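Local atomic coordinates of lipoprotein (Actinomyces odontolyticus, PDB entry 3UP9), a protein that probably binds L-methionine as the substrate-binding lipoprotein of a methionine uptake system, and holds selenomethionine in this crystal. Residues Tyr62-Tyr67 and Asn198-Val203; Phe79-Gly84 and Val203-Gly208; Glu83-Glu88 and Lys221-Asp226; Glu88-Phe93 and Val191-Val196. All blocks are in the same frame, centred on the assembly; numbering follows the deposited sequence. Where two conformers were deposited one is given.

Contact 1 of 4, residues Tyr62-Tyr67 and Asn198-Val203. With MSE (selenomethionine), chain B.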
# COMPACT_ATOMS: atom_id res chain seq x y z
N TYR A 62 5.71 -4.33 1.64
CA TYR A 62 4.80 -3.24 2.01
C TYR A 62 4.41 -2.34 0.84
O TYR A 62 3.51 -1.57 1.00
CB TYR A 62 5.40 -2.37 3.12
CG TYR A 62 6.34 -1.28 2.63
CD1 TYR A 62 7.64 -1.58 2.26
CD2 TYR A 62 5.93 0.03 2.56
CE1 TYR A 62 8.51 -0.59 1.81
CE2 TYR A 62 6.78 1.00 2.10
CZ TYR A 62 8.08 0.69 1.71
OH TYR A 62 8.92 1.68 1.28
N GLN A 63 5.12 -2.41 -0.29
CA GLN A 63 5.00 -1.40 -1.31
C GLN A 63 4.49 -1.94 -2.66
O GLN A 63 4.54 -3.14 -2.94
CB GLN A 63 6.31 -0.64 -1.45
CG GLN A 63 7.35 -1.28 -2.32
CD GLN A 63 8.70 -0.67 -2.11
OE1 GLN A 63 8.95 0.44 -2.55
NE2 GLN A 63 9.59 -1.39 -1.44
N THR A 64 3.95 -1.03 -3.46
CA THR A 64 3.32 -1.29 -4.71
C THR A 64 4.40 -1.07 -5.75
O THR A 64 5.38 -0.39 -5.51
CB THR A 64 2.09 -0.36 -4.98
OG1 THR A 64 2.51 1.04 -5.05
CG2 THR A 64 0.99 -0.52 -3.89
N VAL A 65 4.18 -1.64 -6.93
CA VAL A 65 5.10 -1.57 -8.04
C VAL A 65 5.32 -0.14 -8.49
O VAL A 65 6.45 0.24 -8.69
CB VAL A 65 4.72 -2.58 -9.18
CG1 VAL A 65 5.29 -2.14 -10.56
CG2 VAL A 65 5.19 -3.98 -8.81
N PRO A 66 4.26 0.67 -8.63
CA PRO A 66 4.48 2.07 -8.96
C PRO A 66 5.24 2.92 -7.92
O PRO A 66 6.06 3.77 -8.29
CB PRO A 66 3.06 2.61 -9.18
CG PRO A 66 2.21 1.41 -9.50
CD PRO A 66 2.82 0.33 -8.64
N TYR A 67 4.98 2.71 -6.64
CA TYR A 67 5.72 3.39 -5.60
C TYR A 67 7.20 2.99 -5.66
O TYR A 67 8.08 3.87 -5.54
CB TYR A 67 5.11 3.04 -4.24
CG TYR A 67 5.86 3.62 -3.07
CD1 TYR A 67 7.00 2.99 -2.56
CD2 TYR A 67 5.45 4.79 -2.46
CE1 TYR A 67 7.70 3.52 -1.48
CE2 TYR A 67 6.14 5.32 -1.38
CZ TYR A 67 7.28 4.69 -0.90
OH TYR A 67 8.02 5.24 0.15
N ASN A 198 -5.36 -2.90 -12.51
CA ASN A 198 -4.82 -1.98 -11.52
C ASN A 198 -3.32 -2.30 -11.34
O ASN A 198 -2.98 -3.43 -11.01
CB ASN A 198 -5.59 -2.13 -10.21
CG ASN A 198 -5.29 -1.05 -9.22
OD1 ASN A 198 -4.17 -0.57 -9.12
ND2 ASN A 198 -6.29 -0.66 -8.45
N PRO A 199 -2.42 -1.33 -11.63
CA PRO A 199 -1.00 -1.71 -11.52
C PRO A 199 -0.42 -1.72 -10.10
O PRO A 199 0.72 -2.20 -9.94
CB PRO A 199 -0.28 -0.67 -12.41
CG PRO A 199 -1.12 0.54 -12.25
CD PRO A 199 -2.56 0.01 -12.24
N ALA A 200 -1.20 -1.27 -9.11
CA ALA A 200 -0.70 -1.10 -7.74
C ALA A 200 -0.68 -2.38 -6.92
O ALA A 200 -1.14 -2.41 -5.75
CB ALA A 200 -1.47 0.00 -6.99
N VAL A 201 -0.08 -3.43 -7.49
CA VAL A 201 0.10 -4.68 -6.77
C VAL A 201 1.32 -4.58 -5.82
O VAL A 201 2.36 -3.98 -6.12
CB VAL A 201 0.25 -5.88 -7.73
CG1 VAL A 201 -1.03 -6.08 -8.54
CG2 VAL A 201 1.47 -5.71 -8.64
N ASN A 202 1.17 -5.22 -4.67
CA ASN A 202 2.16 -5.24 -3.61
C ASN A 202 3.19 -6.36 -3.76
O ASN A 202 2.85 -7.51 -3.93
CB ASN A 202 1.46 -5.42 -2.25
CG ASN A 202 0.76 -4.17 -1.79
OD1 ASN A 202 1.27 -3.45 -0.92
ND2 ASN A 202 -0.44 -3.94 -2.35
N VAL A 203 4.47 -6.02 -3.64
CA VAL A 203 5.55 -6.92 -3.97
C VAL A 203 6.59 -7.03 -2.86
O VAL A 203 6.73 -6.13 -2.04
CB VAL A 203 6.22 -6.49 -5.33
CG1 VAL A 203 5.27 -6.80 -6.49
CG2 VAL A 203 6.60 -5.02 -5.31
N MSE B . -0.11 -1.16 1.03
CA MSE B . -0.19 0.04 0.17
C MSE B . -1.09 -0.14 -1.02
O MSE B . -1.17 -1.27 -1.58
OXT MSE B . -1.71 0.86 -1.41
CB MSE B . 1.18 0.42 -0.32
CG MSE B . 1.23 1.75 -1.13
SE MSE B . 3.02 2.11 -1.72
CE MSE B . 4.08 2.09 -0.02
O HOH W 1 7.63 -4.18 -0.52

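Contact 2 of 4, residues Phe79-Gly84 and Val203-Gly208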
# COMPACT_ATOMS: atom_id res chain seq x y z
N PHE A 79 17.10 -1.86 -5.97
CA PHE A 79 16.24 -2.94 -5.53
C PHE A 79 15.73 -3.87 -6.65
O PHE A 79 15.71 -3.54 -7.84
CB PHE A 79 15.04 -2.37 -4.78
CG PHE A 79 15.37 -1.59 -3.53
CD1 PHE A 79 16.58 -1.75 -2.85
CD2 PHE A 79 14.48 -0.71 -3.04
CE1 PHE A 79 16.85 -1.03 -1.70
CE2 PHE A 79 14.73 0.01 -1.88
CZ PHE A 79 15.92 -0.15 -1.21
N GLU A 80 15.30 -5.05 -6.23
CA GLU A 80 14.74 -6.06 -7.08
C GLU A 80 13.39 -6.45 -6.46
O GLU A 80 13.28 -6.52 -5.24
CB GLU A 80 15.65 -7.28 -7.14
CG GLU A 80 17.11 -7.04 -7.37
CD GLU A 80 17.45 -6.23 -8.60
OE1 GLU A 80 16.81 -6.38 -9.66
OE2 GLU A 80 18.41 -5.41 -8.49
N ALA A 81 12.38 -6.67 -7.29
CA ALA A 81 11.04 -7.00 -6.84
C ALA A 81 10.51 -8.31 -7.45
O ALA A 81 10.86 -8.74 -8.58
CB ALA A 81 10.07 -5.88 -7.11
N GLY A 82 9.62 -8.89 -6.66
CA GLY A 82 8.90 -10.07 -7.01
C GLY A 82 7.59 -9.78 -7.68
O GLY A 82 7.28 -8.62 -7.95
N GLU A 83 6.87 -10.86 -7.96
CA GLU A 83 5.53 -10.82 -8.54
C GLU A 83 4.49 -10.23 -7.59
O GLU A 83 4.58 -10.39 -6.40
CB GLU A 83 5.08 -12.24 -8.83
CG GLU A 83 5.75 -12.94 -9.97
CD GLU A 83 5.19 -14.35 -10.18
OE1 GLU A 83 3.97 -14.44 -10.52
OE2 GLU A 83 5.97 -15.33 -10.02
N GLY A 84 3.46 -9.63 -8.13
CA GLY A 84 2.32 -9.14 -7.37
C GLY A 84 1.77 -10.20 -6.46
O GLY A 84 1.50 -11.34 -6.85
N VAL A 203 4.47 -6.02 -3.64
CA VAL A 203 5.55 -6.92 -3.97
C VAL A 203 6.59 -7.03 -2.86
O VAL A 203 6.73 -6.13 -2.04
CB VAL A 203 6.22 -6.49 -5.33
CG1 VAL A 203 5.27 -6.80 -6.49
CG2 VAL A 203 6.60 -5.02 -5.31
N LEU A 204 7.28 -8.18 -2.85
CA LEU A 204 8.46 -8.43 -1.99
C LEU A 204 9.60 -7.70 -2.66
O LEU A 204 9.74 -7.79 -3.89
CB LEU A 204 8.79 -9.95 -1.88
CG LEU A 204 9.93 -10.30 -0.92
CD1 LEU A 204 9.54 -10.20 0.54
CD2 LEU A 204 10.40 -11.72 -1.19
N VAL A 205 10.37 -6.91 -1.91
CA VAL A 205 11.50 -6.14 -2.49
C VAL A 205 12.70 -6.48 -1.66
O VAL A 205 12.61 -6.60 -0.45
CB VAL A 205 11.23 -4.59 -2.55
CG1 VAL A 205 12.45 -3.81 -3.03
CG2 VAL A 205 9.99 -4.29 -3.37
N TRP A 206 13.83 -6.67 -2.34
CA TRP A 206 15.12 -6.89 -1.71
C TRP A 206 16.22 -6.14 -2.48
O TRP A 206 16.00 -5.57 -3.56
CB TRP A 206 15.38 -8.40 -1.59
CG TRP A 206 15.52 -9.11 -2.92
CD1 TRP A 206 16.70 -9.35 -3.62
CD2 TRP A 206 14.45 -9.63 -3.79
NE1 TRP A 206 16.45 -9.95 -4.80
CE2 TRP A 206 15.12 -10.16 -4.97
CE3 TRP A 206 13.04 -9.69 -3.72
CZ2 TRP A 206 14.41 -10.76 -6.02
CZ3 TRP A 206 12.34 -10.28 -4.78
CH2 TRP A 206 13.02 -10.80 -5.91
N LYS A 207 17.42 -6.12 -1.94
CA LYS A 207 18.51 -5.34 -2.52
C LYS A 207 19.25 -6.25 -3.50
O LYS A 207 19.49 -7.42 -3.18
CB LYS A 207 19.44 -4.82 -1.42
CG LYS A 207 20.29 -3.63 -1.79
CD LYS A 207 20.83 -3.00 -0.53
CE LYS A 207 22.20 -2.38 -0.72
NZ LYS A 207 22.08 -0.91 -0.88
N GLY A 208 19.61 -5.71 -4.67
CA GLY A 208 20.24 -6.47 -5.74
C GLY A 208 21.45 -7.33 -5.35
O GLY A 208 21.64 -8.45 -5.87
O HOH W 2 6.64 -10.36 -4.55

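Contact 3 of 4, residues Glu83-Glu88 and Lys221-Asp226. With MSE (selenomethionine), chain B.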
# COMPACT_ATOMS: atom_id res chain seq x y z
N GLU A 83 6.87 -10.86 -7.96
CA GLU A 83 5.53 -10.82 -8.54
C GLU A 83 4.49 -10.23 -7.59
O GLU A 83 4.58 -10.39 -6.40
CB GLU A 83 5.08 -12.24 -8.83
CG GLU A 83 5.75 -12.94 -9.97
CD GLU A 83 5.19 -14.35 -10.18
OE1 GLU A 83 3.97 -14.44 -10.52
OE2 GLU A 83 5.97 -15.33 -10.02
N GLY A 84 3.46 -9.63 -8.13
CA GLY A 84 2.32 -9.14 -7.37
C GLY A 84 1.77 -10.20 -6.46
O GLY A 84 1.50 -11.34 -6.85
N ILE A 85 1.65 -9.84 -5.21
CA ILE A 85 1.01 -10.70 -4.23
C ILE A 85 -0.48 -10.36 -4.03
O ILE A 85 -1.32 -11.23 -4.13
CB ILE A 85 1.78 -10.68 -2.89
CG1 ILE A 85 3.20 -11.18 -3.22
CG2 ILE A 85 1.06 -11.53 -1.77
CD1 ILE A 85 4.21 -10.57 -2.27
N HIS A 86 -0.76 -9.10 -3.75
CA HIS A 86 -2.10 -8.64 -3.56
C HIS A 86 -2.24 -7.17 -3.88
O HIS A 86 -1.26 -6.44 -3.93
CB HIS A 86 -2.54 -8.86 -2.13
CG HIS A 86 -1.83 -7.97 -1.14
ND1 HIS A 86 -0.73 -8.34 -0.51
CD2 HIS A 86 -2.12 -6.69 -0.71
CE1 HIS A 86 -0.32 -7.35 0.30
NE2 HIS A 86 -1.18 -6.35 0.18
N LEU A 87 -3.49 -6.78 -4.13
CA LEU A 87 -3.92 -5.45 -4.34
C LEU A 87 -4.76 -5.00 -3.14
O LEU A 87 -5.56 -5.80 -2.59
CB LEU A 87 -4.79 -5.43 -5.61
CG LEU A 87 -5.47 -4.15 -6.05
CD1 LEU A 87 -4.36 -3.24 -6.59
CD2 LEU A 87 -6.54 -4.47 -7.11
N GLU A 88 -4.57 -3.75 -2.73
CA GLU A 88 -5.41 -3.06 -1.75
C GLU A 88 -6.11 -1.90 -2.44
O GLU A 88 -5.47 -0.86 -2.62
CB GLU A 88 -4.57 -2.47 -0.61
CG GLU A 88 -4.04 -3.44 0.43
CD GLU A 88 -2.76 -2.94 1.07
OE1 GLU A 88 -2.66 -1.73 1.36
OE2 GLU A 88 -1.80 -3.73 1.25
N LYS A 221 8.36 -17.67 -3.35
CA LYS A 221 7.55 -18.82 -3.73
C LYS A 221 6.41 -19.05 -2.69
O LYS A 221 5.25 -19.19 -3.08
CB LYS A 221 8.44 -20.03 -3.98
CG LYS A 221 7.71 -21.34 -4.17
CD LYS A 221 8.35 -22.26 -5.19
CE LYS A 221 7.37 -23.40 -5.55
NZ LYS A 221 7.22 -23.65 -7.02
N LEU A 222 6.71 -18.94 -1.38
CA LEU A 222 5.68 -19.09 -0.33
C LEU A 222 4.56 -18.00 -0.39
O LEU A 222 3.36 -18.31 -0.28
CB LEU A 222 6.33 -19.20 1.08
CG LEU A 222 7.32 -20.34 1.35
CD1 LEU A 222 7.86 -20.20 2.76
CD2 LEU A 222 6.74 -21.73 1.08
N LEU A 223 4.96 -16.75 -0.62
CA LEU A 223 4.03 -15.62 -0.79
C LEU A 223 3.09 -15.73 -1.99
O LEU A 223 2.06 -15.09 -2.01
CB LEU A 223 4.80 -14.30 -0.88
CG LEU A 223 5.19 -13.56 0.39
CD1 LEU A 223 6.26 -12.53 0.05
CD2 LEU A 223 3.98 -12.91 1.03
N HIS A 224 3.47 -16.53 -3.00
CA HIS A 224 2.62 -16.78 -4.19
C HIS A 224 2.13 -18.16 -4.24
O HIS A 224 1.84 -18.67 -5.28
CB HIS A 224 3.35 -16.50 -5.47
CG HIS A 224 3.62 -15.08 -5.65
ND1 HIS A 224 4.62 -14.49 -5.02
CD2 HIS A 224 2.95 -14.11 -6.36
CE1 HIS A 224 4.62 -13.19 -5.31
NE2 HIS A 224 3.60 -12.96 -6.15
N SER A 225 2.00 -18.80 -3.07
CA SER A 225 1.44 -20.13 -2.97
C SER A 225 -0.09 -20.12 -2.88
O SER A 225 -0.68 -19.09 -2.60
CB SER A 225 1.99 -20.85 -1.73
OG SER A 225 1.58 -20.22 -0.52
N ASP A 226 -0.69 -21.29 -3.08
CA ASP A 226 -2.14 -21.50 -2.97
C ASP A 226 -2.55 -21.30 -1.50
O ASP A 226 -3.61 -20.78 -1.20
CB ASP A 226 -2.54 -22.90 -3.46
CG ASP A 226 -3.92 -22.93 -4.13
OD1 ASP A 226 -4.95 -22.84 -3.43
OD2 ASP A 226 -3.95 -23.05 -5.38
N MSE B . -0.11 -1.16 1.03
CA MSE B . -0.19 0.04 0.17
C MSE B . -1.09 -0.14 -1.02
O MSE B . -1.17 -1.27 -1.58
OXT MSE B . -1.71 0.86 -1.41
CB MSE B . 1.18 0.42 -0.32
CG MSE B . 1.23 1.75 -1.13
SE MSE B . 3.02 2.11 -1.72
CE MSE B . 4.08 2.09 -0.02

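Contact 4 of 4, residues Glu88-Phe93 and Val191-Val196. With MSE (selenomethionine), chain B.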
# COMPACT_ATOMS: atom_id res chain seq x y z
N GLU A 88 -4.57 -3.75 -2.73
CA GLU A 88 -5.41 -3.06 -1.75
C GLU A 88 -6.11 -1.90 -2.44
O GLU A 88 -5.47 -0.86 -2.62
CB GLU A 88 -4.57 -2.47 -0.61
CG GLU A 88 -4.04 -3.44 0.43
CD GLU A 88 -2.76 -2.94 1.07
OE1 GLU A 88 -2.66 -1.73 1.36
OE2 GLU A 88 -1.80 -3.73 1.25
N PRO A 89 -7.40 -2.06 -2.85
CA PRO A 89 -8.07 -0.96 -3.46
C PRO A 89 -8.02 0.35 -2.61
O PRO A 89 -8.20 0.35 -1.38
CB PRO A 89 -9.51 -1.49 -3.63
CG PRO A 89 -9.38 -2.98 -3.71
CD PRO A 89 -8.30 -3.22 -2.71
N LEU A 90 -7.73 1.46 -3.29
CA LEU A 90 -7.64 2.75 -2.63
C LEU A 90 -9.05 3.24 -2.41
O LEU A 90 -9.95 3.05 -3.27
CB LEU A 90 -6.82 3.72 -3.47
CG LEU A 90 -6.38 5.03 -2.82
CD1 LEU A 90 -5.47 4.83 -1.57
CD2 LEU A 90 -5.74 5.91 -3.90
N GLY A 91 -9.29 3.84 -1.25
CA GLY A 91 -10.61 4.36 -0.95
C GLY A 91 -10.63 5.82 -0.51
O GLY A 91 -9.65 6.37 -0.02
N VAL A 92 -11.78 6.43 -0.74
CA VAL A 92 -12.16 7.71 -0.18
C VAL A 92 -12.97 7.32 1.03
O VAL A 92 -13.89 6.48 0.95
CB VAL A 92 -13.00 8.55 -1.15
CG1 VAL A 92 -13.39 9.87 -0.48
CG2 VAL A 92 -12.23 8.78 -2.45
N PHE A 93 -12.56 7.88 2.16
CA PHE A 93 -13.20 7.67 3.42
C PHE A 93 -13.65 8.98 3.97
O PHE A 93 -13.18 10.03 3.56
CB PHE A 93 -12.19 7.00 4.38
CG PHE A 93 -11.76 5.63 3.92
CD1 PHE A 93 -10.69 5.47 3.04
CD2 PHE A 93 -12.44 4.50 4.33
CE1 PHE A 93 -10.29 4.20 2.63
CE2 PHE A 93 -12.05 3.23 3.91
CZ PHE A 93 -10.95 3.08 3.08
N VAL A 191 -15.96 5.67 -2.09
CA VAL A 191 -15.56 5.49 -3.50
C VAL A 191 -14.45 4.44 -3.39
O VAL A 191 -13.63 4.50 -2.45
CB VAL A 191 -14.97 6.80 -4.11
CG1 VAL A 191 -14.41 6.63 -5.52
CG2 VAL A 191 -15.98 7.90 -4.04
N VAL A 192 -14.44 3.46 -4.27
CA VAL A 192 -13.50 2.36 -4.19
C VAL A 192 -12.82 2.30 -5.57
O VAL A 192 -13.49 2.24 -6.58
CB VAL A 192 -14.21 1.01 -3.92
CG1 VAL A 192 -13.18 -0.12 -3.88
CG2 VAL A 192 -15.13 1.08 -2.68
N GLU A 193 -11.50 2.31 -5.60
CA GLU A 193 -10.69 2.17 -6.79
C GLU A 193 -10.97 0.81 -7.44
O GLU A 193 -11.10 -0.19 -6.75
CB GLU A 193 -9.23 2.21 -6.36
CG GLU A 193 -8.19 2.40 -7.44
CD GLU A 193 -6.77 2.23 -6.90
OE1 GLU A 193 -6.56 1.22 -6.20
OE2 GLU A 193 -5.88 3.06 -7.22
N SER A 194 -11.10 0.79 -8.77
CA SER A 194 -11.35 -0.44 -9.49
C SER A 194 -10.21 -1.43 -9.35
O SER A 194 -9.06 -1.03 -9.38
CB SER A 194 -11.60 -0.14 -10.95
OG SER A 194 -11.29 -1.27 -11.73
N PRO A 195 -10.52 -2.73 -9.18
CA PRO A 195 -9.45 -3.72 -9.17
C PRO A 195 -9.01 -4.27 -10.56
O PRO A 195 -8.16 -5.13 -10.62
CB PRO A 195 -10.06 -4.84 -8.33
CG PRO A 195 -11.55 -4.77 -8.59
CD PRO A 195 -11.84 -3.39 -9.14
N VAL A 196 -9.59 -3.78 -11.65
CA VAL A 196 -9.42 -4.33 -12.98
C VAL A 196 -8.28 -3.54 -13.63
O VAL A 196 -8.30 -2.32 -13.67
CB VAL A 196 -10.77 -4.23 -13.82
CG1 VAL A 196 -10.52 -4.36 -15.33
CG2 VAL A 196 -11.80 -5.27 -13.33
N MSE B . -0.11 -1.16 1.03
CA MSE B . -0.19 0.04 0.17
C MSE B . -1.09 -0.14 -1.02
O MSE B . -1.17 -1.27 -1.58
OXT MSE B . -1.71 0.86 -1.41
CB MSE B . 1.18 0.42 -0.32
CG MSE B . 1.23 1.75 -1.13
SE MSE B . 3.02 2.11 -1.72
CE MSE B . 4.08 2.09 -0.02

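Contact 1 of 4, residues Tyr62-Tyr67 and Asn198-Val203
Thr64 and Asn202 form part of the wall of the selenomethionine pocket, where strands 59-64 and 201-207 pair antiparallel. They make a non-hydrogen-bonded pair, with Thr64 CA 4.3 Å from Asn202 CA. Val203 N donates to Gln63 O at 3.0 Å. Val65 N donates to Val201 O at 3.1 Å. Asn202 CG is anti to its own carbonyl carbon (chi1 -74°), which sets it beside the ligand carboxylate. The Asn202 amide meets the ligand through one good bond and one weak one. Asn202 ND2 gives a 2.9 Å bond to ligand O, and Asn202 OD1 takes a weak 3.3 Å bond from ligand N. Outside partners add to the hold: His86 O accepts from ND2, and His18 NE2 bonds to OD1. Thr64 is the N-cap residue of helix 65-75; its OG1 accepts weakly from Tyr67 N. The Tyr67 ring turns a face to the ligand, with ligand CE 3.7 Å above the plane and over its centre. Val65 CG2 meets Val203 CG1, also at 3.7 Å. The pocket thus offers an amide to the amino acid end and an aromatic face to the selenoether methyl. This is consistent with binding of methionine.

Contact 2 of 4, residues Phe79-Gly84 and Val203-Gly208
Glu80 and Trp206 are the hydrogen-bonded pair at the middle of an antiparallel join between strands 79-81 and 201-207 of the larger mixed sheet. Glu80 N donates to Trp206 O at 2.8 Å, and Trp206 N returns a bond to Glu80 O at 3.0 Å. Further along, Gly82 N donates to Leu204 O, also at 3.0 Å. Water 2 extends the join by linking Glu83 O and Leu204 N. Trp206 CG sits between its backbone N and carbonyl carbon (chi1 65°). The indole lies across the neighbouring strand. Glu80 O is 3.5 Å above one ring face, offset toward the rim. Glu80 CB makes a CH-pi contact, 3.9 Å from the centroid of the five-membered ring of Trp206. At the far end of the indole, Trp206 CZ3 comes to 3.6 Å from Gly82 N. An alanine in place of Trp206 would keep the backbone bonds but would probably uncover Glu80 CB and the chain to Gly82, and lose the packing on Ile216 of helix 213-223. Ala81 and Val205 share the other face of the sheet, against helix 65-75. There Ala81 CB touches Val203 CG2 at 4.0 Å. The side chains of Phe79 and Val205 cross at about a right angle, with Phe79 CB 3.4 Å from Val205 CG1. Phe79 and Val205 also reach helix 46-53. The join therefore rests on backbone bonds in its plane, an indole laid over one face and apolar side chains on the other.

Contact 3 of 4, residues Glu83-Glu88 and Lys221-Asp226
The His224 imidazole turns its edge to the 83-88 chain, with the carbonyls of Glu83 and Gly84 near its plane. His224 NE2 is 2.8 Å from Glu83 O and 2.7 Å from Gly84 O. Both are weak, bent bonds, and they are doubtful because His224 was modelled in two conformers. At the other ring nitrogen, His224 ND1 is hydrogen-bonded to Glu220 O. The ring of Phe245 also meets His224, their planes at about 45°. His86 presents its edge to Glu88: NE2 donates to Glu88 OE2 at 2.9 Å, in the ring plane and to the anti lone pair. The ring of His18 meets His86 as well.

His224 is the first residue past helix 213-223. The chain from Glu83 to Glu88 passes through strand 86-87 of the larger sheet on its way to the second sheet, consistent with an interlobe crossover of the type II periplasmic-binding-protein fold. The side chains of Ile85 and His224 cross at about a right angle. Ile85 CG1 is anti to the carbonyl carbon (chi1 -60°) and faces His224 CE1. Ile85 CD1 meets Leu223 CD1 at 3.7 Å, and both side chains touch Phe61.

At the other end of the chain Glu88 OE1 accepts from ligand N at 2.6 Å, and also from Asn176 N. An alanine in place of Glu88 would probably leave the ligand amino group without its close carboxylate partner and His86 NE2 without its acceptor.

Contact 4 of 4, residues Glu88-Phe93 and Val191-Val196
Leu90 and Glu193 meet where the two segments run antiparallel, the first through strand 91-93 and the second through the weakly bonded strand 191-192. Glu193 N donates to Leu90 O at 2.9 Å, and Val92 N donates to Val191 O at 3.2 Å. Between these bonds Gly91 and Val192 form a non-hydrogen-bonded pair, with Gly91 CA 4.8 Å from Val192 CA. A side chain at Gly91 would run into Phe93 CE1.

The Glu193 side chain supplies a third bond. Its CG is anti to the backbone N (chi1 -166°). The chain is extended beyond CG, and the carboxylate lies against Leu90 CB. Leu90 N donates to Glu193 OE1 at 3.1 Å, from well above the carboxylate plane (61° out of it). Asn198 ND2 also donates to OE1. Glu193 OE2 makes a salt bridge with Arg120, which itself binds the selenomethionine. Glu193 is therefore a second-shell residue and probably steadies that arginine.

Val92 and Val191 lie side by side and point the same way, with Val92 CG2 3.8 Å from Val191 CB. Pro89 CB meets Val192 CG1 at 3.9 Å.

Strand 191-192 is an outermost strand of the five-stranded sheet. One segment enters this sheet from the Glu88 side of the pocket, and the other leaves it toward strand 201-207. Two such crossings, in and out of the second lobe, are typical of type II periplasmic binding proteins.

Overall arrangement
Contacts 1, 2 and 3 gather on the larger mixed sheet, with centres 10 to 12 Å apart. Contacts 1 and 2 use the same strand, 201-207, and share Val203. Contact 3 joins the chain just before the neighbouring strand 86-87 to the end of helix 213-223. Contact 4 belongs to the five-stranded sheet of the other lobe, about 24 Å from contact 2 between centres. Along the chain, contact 4 is nested inside the loops closed by the other three. Residues 83-93 run from contact 2 through contact 3 into contact 4, and the chain returns through 191-203 to contact 1. The selenomethionine touches contacts 1, 3 and 4, consistent with a pocket between the lobes.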